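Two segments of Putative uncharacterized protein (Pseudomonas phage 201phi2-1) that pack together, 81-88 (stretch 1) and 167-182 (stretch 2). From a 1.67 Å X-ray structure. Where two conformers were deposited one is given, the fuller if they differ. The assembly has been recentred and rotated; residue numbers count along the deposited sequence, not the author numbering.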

# COMPACT_ATOMS: atom_id res chain seq x y z
N ALA A 81 1.00 -1.06 18.47
CA ALA A 81 2.32 -0.56 18.11
C ALA A 81 2.33 0.95 17.95
O ALA A 81 1.29 1.56 17.72
CB ALA A 81 2.81 -1.23 16.84
N ASP A 82 3.51 1.54 18.08
CA ASP A 82 3.67 2.98 17.91
C ASP A 82 3.56 3.42 16.45
O ASP A 82 3.31 4.59 16.16
CB ASP A 82 5.01 3.44 18.48
CG ASP A 82 5.05 3.39 20.00
OD1 ASP A 82 3.97 3.54 20.62
OD2 ASP A 82 6.15 3.21 20.57
N PHE A 83 3.76 2.48 15.52
CA PHE A 83 3.64 2.79 14.10
C PHE A 83 3.31 1.51 13.35
O PHE A 83 3.69 0.43 13.79
CB PHE A 83 4.96 3.39 13.60
CG PHE A 83 4.86 4.07 12.26
CD1 PHE A 83 4.49 5.41 12.16
CD2 PHE A 83 5.15 3.38 11.10
CE1 PHE A 83 4.41 6.04 10.92
CE2 PHE A 83 5.07 4.00 9.86
CZ PHE A 83 4.71 5.34 9.77
N TYR A 84 2.59 1.62 12.24
CA TYR A 84 2.32 0.43 11.43
C TYR A 84 2.69 0.68 9.97
O TYR A 84 2.63 1.80 9.48
CB TYR A 84 0.84 0.02 11.49
CG TYR A 84 0.27 -0.17 12.89
CD1 TYR A 84 0.05 -1.44 13.41
CD2 TYR A 84 -0.05 0.93 13.67
CE1 TYR A 84 -0.49 -1.61 14.70
CE2 TYR A 84 -0.58 0.77 14.95
CZ TYR A 84 -0.79 -0.50 15.45
OH TYR A 84 -1.33 -0.64 16.71
N ILE A 85 3.03 -0.38 9.28
CA ILE A 85 3.22 -0.31 7.83
C ILE A 85 2.31 -1.36 7.22
O ILE A 85 2.32 -2.52 7.65
CB ILE A 85 4.67 -0.60 7.47
CG1 ILE A 85 5.59 0.44 8.14
CG2 ILE A 85 4.86 -0.62 5.94
CD1 ILE A 85 7.07 0.12 8.05
N VAL A 86 1.51 -0.98 6.22
CA VAL A 86 0.61 -1.92 5.56
C VAL A 86 0.98 -2.07 4.08
O VAL A 86 1.30 -1.08 3.44
CB VAL A 86 -0.83 -1.42 5.62
CG1 VAL A 86 -1.78 -2.55 5.19
CG2 VAL A 86 -1.16 -0.93 7.01
N CYS A 87 0.92 -3.28 3.55
CA CYS A 87 1.41 -3.51 2.19
C CYS A 87 0.58 -4.53 1.43
O CYS A 87 0.36 -5.64 1.90
CB CYS A 87 2.89 -3.95 2.23
SG CYS A 87 3.58 -4.44 0.63
N TYR A 88 0.12 -4.16 0.24
CA TYR A 88 -0.69 -5.05 -0.56
C TYR A 88 -0.84 -4.51 -1.98
O TYR A 88 -0.53 -3.35 -2.24
CB TYR A 88 -2.08 -5.21 0.09
CG TYR A 88 -2.78 -3.89 0.36
CD1 TYR A 88 -3.68 -3.37 -0.56
CD2 TYR A 88 -2.56 -3.17 1.54
CE1 TYR A 88 -4.35 -2.15 -0.32
CE2 TYR A 88 -3.23 -1.96 1.78
CZ TYR A 88 -4.11 -1.47 0.84
OH TYR A 88 -4.76 -0.27 1.07
N GLU A 167 12.27 -3.11 -4.64
CA GLU A 167 12.21 -1.67 -4.40
C GLU A 167 11.30 -1.38 -3.21
O GLU A 167 11.59 -0.53 -2.38
CB GLU A 167 11.69 -0.92 -5.62
CG GLU A 167 11.12 0.45 -5.29
CD GLU A 167 10.48 1.13 -6.48
OE1 GLU A 167 9.52 1.91 -6.28
OE2 GLU A 167 10.95 0.90 -7.61
N ILE A 168 10.19 -2.10 -3.13
CA ILE A 168 9.25 -1.84 -2.05
C ILE A 168 9.88 -2.23 -0.72
O ILE A 168 9.80 -1.49 0.25
CB ILE A 168 7.92 -2.58 -2.25
CG1 ILE A 168 7.17 -1.96 -3.44
CG2 ILE A 168 7.07 -2.50 -0.99
CD1 ILE A 168 5.88 -2.70 -3.84
N ALA A 169 10.52 -3.39 -0.66
CA ALA A 169 11.14 -3.81 0.58
C ALA A 169 12.20 -2.81 1.05
O ALA A 169 12.33 -2.54 2.24
CB ALA A 169 11.76 -5.20 0.44
N GLU A 170 12.95 -2.24 0.11
CA GLU A 170 14.00 -1.29 0.49
C GLU A 170 13.40 0.01 1.02
O GLU A 170 13.97 0.65 1.91
CB GLU A 170 14.95 -1.01 -0.67
CG GLU A 170 15.95 -2.14 -0.92
CD GLU A 170 16.93 -2.32 0.24
OE1 GLU A 170 17.30 -1.31 0.88
OE2 GLU A 170 17.32 -3.48 0.51
N LYS A 171 12.24 0.40 0.49
CA LYS A 171 11.54 1.57 1.01
C LYS A 171 10.96 1.30 2.39
O LYS A 171 11.01 2.16 3.27
CB LYS A 171 10.42 2.02 0.07
CG LYS A 171 10.90 2.63 -1.23
CD LYS A 171 9.69 2.79 -2.15
CE LYS A 171 9.98 3.59 -3.41
NZ LYS A 171 8.72 3.70 -4.21
N ILE A 172 10.41 0.10 2.58
CA ILE A 172 9.87 -0.28 3.88
C ILE A 172 10.96 -0.22 4.95
O ILE A 172 10.72 0.26 6.05
CB ILE A 172 9.23 -1.67 3.84
CG1 ILE A 172 7.96 -1.61 2.99
CG2 ILE A 172 8.89 -2.13 5.25
CD1 ILE A 172 7.23 -2.92 2.87
N ARG A 173 12.14 -0.72 4.63
CA ARG A 173 13.28 -0.61 5.55
C ARG A 173 13.62 0.83 5.93
O ARG A 173 14.03 1.08 7.06
CB ARG A 173 14.50 -1.29 4.95
CG ARG A 173 14.31 -2.77 4.71
CD ARG A 173 15.63 -3.46 4.51
NE ARG A 173 15.47 -4.88 4.28
CZ ARG A 173 15.36 -5.81 5.23
NH1 ARG A 173 15.38 -5.46 6.51
NH2 ARG A 173 15.21 -7.08 4.90
N LYS A 174 13.48 1.76 4.99
CA LYS A 174 13.74 3.16 5.33
C LYS A 174 12.70 3.66 6.32
O LYS A 174 13.01 4.42 7.22
CB LYS A 174 13.80 4.06 4.08
CG LYS A 174 15.01 3.82 3.18
CD LYS A 174 14.94 4.73 1.95
CE LYS A 174 16.27 4.78 1.20
NZ LYS A 174 16.76 3.46 0.75
N VAL A 175 11.45 3.21 6.17
CA VAL A 175 10.41 3.61 7.13
C VAL A 175 10.65 2.94 8.48
O VAL A 175 10.43 3.55 9.52
CB VAL A 175 8.97 3.30 6.61
CG1 VAL A 175 7.94 3.71 7.67
CG2 VAL A 175 8.72 4.06 5.33
N VAL A 176 11.08 1.68 8.46
CA VAL A 176 11.39 0.98 9.71
C VAL A 176 12.51 1.73 10.43
O VAL A 176 12.47 1.89 11.64
CB VAL A 176 11.78 -0.50 9.48
CG1 VAL A 176 12.35 -1.11 10.75
CG2 VAL A 176 10.54 -1.28 9.01
N LEU A 177 13.46 2.22 9.65
CA LEU A 177 14.57 3.01 10.20
C LEU A 177 14.04 4.32 10.78
O LEU A 177 14.34 4.69 11.92
CB LEU A 177 15.59 3.30 9.10
CG LEU A 177 16.64 4.36 9.41
CD1 LEU A 177 17.57 3.85 10.50
CD2 LEU A 177 17.40 4.74 8.15
N LEU A 178 13.24 5.02 9.98
CA LEU A 178 12.62 6.28 10.41
C LEU A 178 11.99 6.17 11.79
O LEU A 178 12.19 7.05 12.64
CB LEU A 178 11.57 6.74 9.39
CG LEU A 178 10.71 7.95 9.79
CD1 LEU A 178 11.59 9.19 9.95
CD2 LEU A 178 9.58 8.21 8.77
N VAL A 179 11.21 5.11 12.01
CA VAL A 179 10.42 4.97 13.24
C VAL A 179 11.10 4.12 14.33
O VAL A 179 10.45 3.66 15.26
CB VAL A 179 8.97 4.48 12.92
CG1 VAL A 179 8.35 5.38 11.86
CG2 VAL A 179 9.00 3.05 12.41
N ASN A 180 12.42 3.94 14.21
CA ASN A 180 13.16 3.14 15.20
C ASN A 180 13.46 3.84 16.54
O ASN A 180 14.05 3.24 17.44
CB ASN A 180 14.43 2.54 14.58
CG ASN A 180 15.64 3.50 14.60
OD1 ASN A 180 15.55 4.64 15.06
ND2 ASN A 180 16.77 3.02 14.11
N GLN A 181 13.04 5.10 16.66
CA GLN A 181 13.05 5.84 17.92
C GLN A 181 14.45 6.11 18.47
O GLN A 181 14.62 6.44 19.64
CB GLN A 181 12.18 5.15 18.98
CG GLN A 181 10.71 4.98 18.54
CD GLN A 181 9.82 4.37 19.62
OE1 GLN A 181 10.15 4.39 20.80
NE2 GLN A 181 8.67 3.84 19.20
N ASN A 182 15.45 5.99 17.59
CA ASN A 182 16.84 6.13 18.00
C ASN A 182 17.51 7.39 17.44
O ASN A 182 18.73 7.55 17.54
CB ASN A 182 17.62 4.87 17.58
CG ASN A 182 19.06 4.89 18.04
OD1 ASN A 182 19.35 4.97 19.24
ND2 ASN A 182 19.99 4.80 17.10

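This contact is a small, almost wholly apolar packing of a β-strand and the residues just before it against a nearly antiparallel α-helix and its C-terminal exit, with a single hydrogen bond between polar side chains at one end. The axes of strand 84-88 and helix 167-178 approach to 10.0 Å, a spacing occupied by the side chains between them, and their N-to-C directions differ by 168°. Because the two run in opposite senses, residues pair in reverse order: Phe-83 lies by Val-179, Ile-85 by Ile-172 and Cys-87 by Ile-168.

The general principle is one of matched periodicities. In an extended chain side chains alternate, so Phe-83, Ile-85 and Cys-87 direct their CA-to-CB bonds toward the helix, while those of Tyr-84 and Val-86 point away and bury nothing against it. A helix returns to the same face every three to four residues; Ile-168, Ile-172 and Val-175 recur at that interval, and Val-179, just past the helix, keeps the spacing; all four are directed toward the strand.

Ile-85 contributes the largest buried area of any residue here. Ile-85 CD1 reaches three helix residues, lying 3.7 Å from Val-175 CG1, 3.9 Å from Val-176 CG2 and 4.0 Å from Ile-172 CG2. With chi1 m and chi2 t, the side chain extends its terminal methyl into the space among them. Val-176 takes part although its CA-to-CB bond points sideways. Further along, the contact loosens: Cys-87 SG meets Ile-168 CG2 at 4.3 Å, where the paired CA atoms have separated to 9.1 Å, against 7.2 Å for the CA atoms of Phe-83 and Val-179.

At the tighter end, Phe-83 receives Val-179 over one face of its ring. The methyl carbon Val-179 CG1 sits 3.7 Å from the centroid of the Phe-83 ring and only 10° off the ring normal, a well-centred CH-pi contact. Val-175 CG1 approaches the same ring obliquely, 3.6 Å from Phe-83 CE2; this methyl also touches Ile-85 and so links the two strand side chains. Val-179 is the first residue to leave helical phi/psi, yet its amide still bonds back into the helix, with Val-179 N 3.0 Å from Val-175 O.

Beyond the apolar residues, Gln-181 NE2 donates to Asp-82 OD2 at 2.9 Å, with an N-H...acceptor angle of 149°. This is the only hydrogen bond between the stretches, and it joins two partly exposed side chains, whereas the residues at the centre of the packing are largely buried. Apolar side chains thus make up the interior, and polarity appears at its margin.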